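Local coordinates for exopolygalacturonase (Yersinia enterocolitica, PDB 2UVF), which probably hydrolyses pectic polygalacturonate from the chain end, as a family 28 exopolygalacturonase, at residues N456-T461 with R483-R488; V393-F398 with L426-F431. All coordinates share one frame; numbering follows the deposited sequence.

Interaction 1 of 2, residues N456-T461 with R483-R488. With SO4 (sulfate ion), chain E.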
# COMPACT_ATOMS: atom_id res chain seq x y z
N ASN A 456 -7.45 -5.20 -9.30
CA ASN A 456 -7.81 -4.38 -8.17
C ASN A 456 -9.09 -3.64 -8.54
O ASN A 456 -9.39 -3.41 -9.71
CB ASN A 456 -6.71 -3.34 -7.82
CG ASN A 456 -5.37 -3.96 -7.41
OD1 ASN A 456 -5.23 -4.49 -6.31
ND2 ASN A 456 -4.39 -3.85 -8.27
N VAL A 457 -9.83 -3.25 -7.52
CA VAL A 457 -11.02 -2.42 -7.69
C VAL A 457 -10.85 -1.12 -6.88
O VAL A 457 -10.39 -1.16 -5.74
CB VAL A 457 -12.31 -3.22 -7.29
CG1 VAL A 457 -13.39 -2.33 -6.79
CG2 VAL A 457 -12.81 -4.01 -8.49
N MET A 458 -11.19 0.02 -7.48
CA MET A 458 -11.13 1.31 -6.80
C MET A 458 -12.49 1.99 -6.82
O MET A 458 -13.09 2.15 -7.89
CB MET A 458 -10.11 2.24 -7.48
CG MET A 458 -8.69 1.79 -7.43
SD MET A 458 -8.32 0.40 -8.52
CE MET A 458 -6.55 0.45 -8.39
N TYR A 459 -12.97 2.39 -5.65
CA TYR A 459 -14.24 3.09 -5.53
C TYR A 459 -14.07 4.30 -4.63
O TYR A 459 -13.74 4.14 -3.48
CB TYR A 459 -15.31 2.12 -4.97
CG TYR A 459 -16.64 2.78 -4.71
CD1 TYR A 459 -17.36 3.37 -5.75
CD2 TYR A 459 -17.17 2.82 -3.43
CE1 TYR A 459 -18.60 4.01 -5.50
CE2 TYR A 459 -18.40 3.44 -3.17
CZ TYR A 459 -19.10 4.02 -4.20
OH TYR A 459 -20.29 4.65 -3.93
N LEU A 460 -14.26 5.50 -5.19
CA LEU A 460 -14.19 6.81 -4.48
C LEU A 460 -12.78 7.35 -4.23
O LEU A 460 -12.61 8.47 -3.68
CB LEU A 460 -15.00 6.85 -3.16
CG LEU A 460 -16.51 6.56 -3.21
CD1 LEU A 460 -17.04 6.48 -1.78
CD2 LEU A 460 -17.29 7.56 -4.03
N THR A 461 -11.78 6.57 -4.65
CA THR A 461 -10.36 6.96 -4.52
C THR A 461 -10.14 8.23 -5.34
O THR A 461 -10.89 8.47 -6.27
CB THR A 461 -9.45 5.81 -5.04
OG1 THR A 461 -10.12 4.56 -4.87
CG2 THR A 461 -8.10 5.79 -4.30
N ARG A 483 -2.87 -2.45 -14.78
CA ARG A 483 -3.70 -3.23 -15.69
C ARG A 483 -4.80 -4.03 -15.01
O ARG A 483 -4.73 -4.30 -13.83
CB ARG A 483 -2.82 -4.17 -16.55
CG ARG A 483 -2.19 -5.31 -15.80
CD ARG A 483 -1.60 -6.30 -16.76
NE ARG A 483 -1.10 -7.50 -16.10
CZ ARG A 483 -0.09 -8.25 -16.56
NH1 ARG A 483 0.55 -7.91 -17.68
NH2 ARG A 483 0.29 -9.32 -15.88
N ASN A 484 -5.82 -4.42 -15.78
CA ASN A 484 -6.85 -5.31 -15.25
C ASN A 484 -7.41 -4.78 -13.94
O ASN A 484 -7.56 -5.50 -12.97
CB ASN A 484 -6.30 -6.71 -15.08
CG ASN A 484 -5.90 -7.34 -16.38
OD1 ASN A 484 -6.36 -6.93 -17.45
ND2 ASN A 484 -5.04 -8.35 -16.30
N ASN A 485 -7.71 -3.48 -13.94
CA ASN A 485 -8.27 -2.79 -12.78
C ASN A 485 -9.56 -2.15 -13.18
O ASN A 485 -9.67 -1.60 -14.28
CB ASN A 485 -7.31 -1.69 -12.30
CG ASN A 485 -6.00 -2.23 -11.80
OD1 ASN A 485 -4.93 -1.71 -12.13
ND2 ASN A 485 -6.06 -3.26 -11.01
N ALA A 486 -10.52 -2.16 -12.26
CA ALA A 486 -11.79 -1.49 -12.48
C ALA A 486 -12.01 -0.38 -11.47
O ALA A 486 -11.75 -0.55 -10.28
CB ALA A 486 -12.96 -2.49 -12.46
N MET A 487 -12.53 0.75 -11.93
CA MET A 487 -12.63 1.92 -11.08
C MET A 487 -13.93 2.68 -11.26
O MET A 487 -14.46 2.76 -12.36
CB MET A 487 -11.45 2.86 -11.33
CG MET A 487 -10.10 2.14 -11.47
SD MET A 487 -8.67 3.22 -11.18
CE MET A 487 -8.37 4.00 -12.73
N ARG A 488 -14.46 3.22 -10.16
CA ARG A 488 -15.77 3.88 -10.21
C ARG A 488 -15.78 5.08 -9.28
O ARG A 488 -15.35 4.99 -8.13
CB ARG A 488 -16.89 2.88 -9.85
CG ARG A 488 -18.25 3.50 -9.56
CD ARG A 488 -19.40 2.53 -9.67
NE ARG A 488 -20.57 3.25 -10.20
CZ ARG A 488 -21.59 3.67 -9.46
NH1 ARG A 488 -21.62 3.39 -8.16
NH2 ARG A 488 -22.59 4.35 -10.00
S SO4 E . -23.66 4.91 -13.50
O1 SO4 E . -23.40 3.65 -12.80
O2 SO4 E . -25.10 5.03 -13.72
O3 SO4 E . -23.20 6.04 -12.69
O4 SO4 E . -22.98 4.90 -14.80
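Two successive coils of the right-handed parallel beta-helix of a family 28 glycoside hydrolase meet here. Strands 457-459 and 485-488 run side by side, nearly parallel. Val457 lies beside Ala486, Met458 beside Met487 and Tyr459 beside Arg488. Four backbone hydrogen bonds tie the coils, each nearly along its C=O axis. Ala486 N gives to Asn456 O, and Met458 N to Ala486 O at 2.9 Å. Arg488 N then gives to Met458 O, and Leu460 N closes the ladder on Arg488 O at 3.2 Å.

Two methionines stack in register inside the helix. Met458 and Met487 point the same way, with Met458 SD 3.9 Å from Met487 CG. Both chains leave with CG anti to the carbonyl carbon. Met458 then bends at chi2 (73°), while Met487 bends only at chi3 (-85°). Phe482 touches both. At the corner, Asn456 faces the previous coil: its OD1 takes a bond from Asn429 ND2, and its ND2 gives one to Leu426 O.

Val457, Ala486, Tyr459 and Arg488 are on the other face, towards helix 92-100. Val457 CG2 meets Ala486 CB at 4.3 Å. Tyr459 and Arg488 both hold CG anti to the backbone N. Their ring and guanidinium planes are 2° apart, and Arg488 CG lies 3.9 Å from Tyr459 CD1. Leu460 CG sits over one face of the Tyr459 ring. Arg488 carries its charge on to a sulfate, probably from the crystallisation liquor: NH2 gives hydrogen bonds to O1 at 3.0 Å and to O3 at 3.2 Å.

Interaction 2 of 2, residues V393-F398 with L426-F431; sequences VFNNFF and LFNNYF
This contact stacks two corners of the parallel beta-helix, with sequences VFNNFF and LFNNYF in adjacent coils. The backbone bonds come first. Phe427 N gives to Val393 O, Tyr430 N to Asn396 O, and Phe398 N to Tyr430 O at 2.9 Å. A weak bond runs from Asn395 N to Asn428 O.

Asn429 bridges the bend with both ends of its amide, as in an asparagine ladder. Its ND2 gives a straight bond (168°) to Val393 O at 2.9 Å, from above the carbonyl plane. Its OD1 takes Asn396 N on a lone pair at 3.0 Å. Asn396 ND2 bonds Phe394 O, also from above the carbonyl plane, and its OD1 takes His372 NE2.

Aromatic side chains pair alongside each other. The Phe394 and Phe427 rings are 1° from parallel but slid apart, both with CG between N and the carbonyl carbon. Phe394 CB makes a CH-pi contact, 3.6 Å from the Phe427 ring centroid. The Phe398 and Phe431 rings are also near parallel and slid apart, with little overlap. Phe397 and Tyr430 meet rim to rim.

At this buried turn the Asn429 amide satisfies Val393 O and Asn396 N, where regular strand pairing is interrupted.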
# COMPACT_ATOMS: atom_id res chain seq x y z
N VAL A 393 1.22 -6.73 -1.97
CA VAL A 393 0.02 -6.36 -1.24
C VAL A 393 -1.22 -6.95 -1.92
O VAL A 393 -1.53 -6.61 -3.07
CB VAL A 393 -0.11 -4.82 -1.14
CG1 VAL A 393 -1.47 -4.41 -0.57
CG2 VAL A 393 1.00 -4.22 -0.29
N PHE A 394 -1.94 -7.81 -1.21
CA PHE A 394 -3.17 -8.38 -1.73
C PHE A 394 -4.24 -8.52 -0.65
O PHE A 394 -3.92 -8.57 0.54
CB PHE A 394 -2.91 -9.71 -2.46
CG PHE A 394 -2.44 -10.85 -1.57
CD1 PHE A 394 -3.32 -11.86 -1.21
CD2 PHE A 394 -1.09 -10.96 -1.20
CE1 PHE A 394 -2.89 -12.95 -0.45
CE2 PHE A 394 -0.65 -12.05 -0.43
CZ PHE A 394 -1.55 -13.04 -0.05
N ASN A 395 -5.50 -8.54 -1.09
CA ASN A 395 -6.67 -8.63 -0.21
C ASN A 395 -6.86 -7.52 0.80
O ASN A 395 -7.65 -7.66 1.73
CB ASN A 395 -6.74 -10.00 0.50
CG ASN A 395 -6.89 -11.14 -0.48
OD1 ASN A 395 -6.95 -10.93 -1.71
ND2 ASN A 395 -6.89 -12.36 0.05
N ASN A 396 -6.16 -6.41 0.60
CA ASN A 396 -6.26 -5.26 1.51
C ASN A 396 -7.53 -4.47 1.25
O ASN A 396 -7.98 -4.39 0.13
CB ASN A 396 -5.03 -4.34 1.34
CG ASN A 396 -3.82 -4.76 2.19
OD1 ASN A 396 -3.15 -3.91 2.78
ND2 ASN A 396 -3.55 -6.05 2.24
N PHE A 397 -8.11 -3.91 2.30
CA PHE A 397 -9.11 -2.86 2.16
C PHE A 397 -8.42 -1.52 2.50
O PHE A 397 -7.78 -1.42 3.53
CB PHE A 397 -10.30 -3.13 3.10
CG PHE A 397 -11.33 -2.00 3.16
CD1 PHE A 397 -12.47 -2.03 2.35
CD2 PHE A 397 -11.19 -0.95 4.07
CE1 PHE A 397 -13.41 -1.02 2.42
CE2 PHE A 397 -12.13 0.06 4.14
CZ PHE A 397 -13.24 0.03 3.32
N PHE A 398 -8.54 -0.52 1.63
CA PHE A 398 -7.91 0.81 1.86
C PHE A 398 -8.98 1.90 1.94
O PHE A 398 -9.75 2.08 1.02
CB PHE A 398 -6.90 1.19 0.77
CG PHE A 398 -5.64 0.39 0.79
CD1 PHE A 398 -4.54 0.78 1.55
CD2 PHE A 398 -5.53 -0.77 0.02
CE1 PHE A 398 -3.36 0.02 1.56
CE2 PHE A 398 -4.37 -1.51 0.01
CZ PHE A 398 -3.28 -1.12 0.78
N LEU A 426 0.87 -5.62 -6.71
CA LEU A 426 -0.30 -5.14 -5.95
C LEU A 426 -1.56 -5.69 -6.59
O LEU A 426 -1.95 -5.23 -7.65
CB LEU A 426 -0.33 -3.59 -5.90
CG LEU A 426 0.90 -2.76 -5.42
CD1 LEU A 426 1.54 -3.33 -4.15
CD2 LEU A 426 1.94 -2.61 -6.52
N PHE A 427 -2.18 -6.68 -5.96
CA PHE A 427 -3.32 -7.39 -6.56
C PHE A 427 -4.46 -7.71 -5.59
O PHE A 427 -4.25 -7.83 -4.40
CB PHE A 427 -2.84 -8.64 -7.34
CG PHE A 427 -2.18 -9.71 -6.48
CD1 PHE A 427 -2.92 -10.79 -6.00
CD2 PHE A 427 -0.82 -9.65 -6.18
CE1 PHE A 427 -2.33 -11.81 -5.22
CE2 PHE A 427 -0.21 -10.65 -5.38
CZ PHE A 427 -0.96 -11.72 -4.91
N ASN A 428 -5.67 -7.85 -6.13
CA ASN A 428 -6.86 -8.24 -5.35
C ASN A 428 -7.15 -7.33 -4.15
O ASN A 428 -7.57 -7.80 -3.08
CB ASN A 428 -6.81 -9.72 -4.94
CG ASN A 428 -6.70 -10.67 -6.14
OD1 ASN A 428 -6.98 -10.29 -7.29
ND2 ASN A 428 -6.30 -11.91 -5.87
N ASN A 429 -6.91 -6.04 -4.32
CA ASN A 429 -7.18 -5.04 -3.27
C ASN A 429 -8.40 -4.29 -3.62
O ASN A 429 -8.75 -4.15 -4.81
CB ASN A 429 -6.01 -4.06 -3.10
CG ASN A 429 -4.74 -4.76 -2.74
OD1 ASN A 429 -4.62 -5.25 -1.65
ND2 ASN A 429 -3.79 -4.84 -3.68
N TYR A 430 -9.07 -3.81 -2.57
CA TYR A 430 -10.15 -2.83 -2.73
C TYR A 430 -9.72 -1.46 -2.20
O TYR A 430 -9.48 -1.30 -1.01
CB TYR A 430 -11.39 -3.32 -2.01
CG TYR A 430 -12.63 -2.50 -2.22
CD1 TYR A 430 -13.44 -2.70 -3.32
CD2 TYR A 430 -13.01 -1.52 -1.29
CE1 TYR A 430 -14.61 -1.94 -3.49
CE2 TYR A 430 -14.14 -0.78 -1.45
CZ TYR A 430 -14.95 -0.98 -2.55
OH TYR A 430 -16.11 -0.23 -2.68
N PHE A 431 -9.62 -0.47 -3.08
CA PHE A 431 -9.26 0.88 -2.66
C PHE A 431 -10.55 1.68 -2.54
O PHE A 431 -11.32 1.73 -3.50
CB PHE A 431 -8.31 1.55 -3.67
CG PHE A 431 -7.05 0.77 -3.91
CD1 PHE A 431 -5.90 1.05 -3.19
CD2 PHE A 431 -7.01 -0.24 -4.86
CE1 PHE A 431 -4.72 0.32 -3.40
CE2 PHE A 431 -5.85 -0.98 -5.09
CZ PHE A 431 -4.69 -0.69 -4.36

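Interactions 1 and 2 are neighbouring steps of one coiled stack, with centres about 10 Å apart. Strand 448-459 pairs with strand 430-431, so 426-431 is joined to 393-398 on one side and to 456-461 on the other. Phe431 takes part in this join: Tyr459 N lies 2.8 Å from Phe431 O, and Phe431 N 2.9 Å from Val457 O, both probable hydrogen bonds. Tyr459 CD2 also packs at 3.3 Å on Tyr430 OH, which is hydrogen-bonded to Glu285. A bound nickel lies about 8 Å from the Tyr459 side chain, and one about 9 Å from that of Tyr430. Neither contact includes a residue of the digalacturonic acid pocket, which draws on Asp381, Asp402, His443 and others.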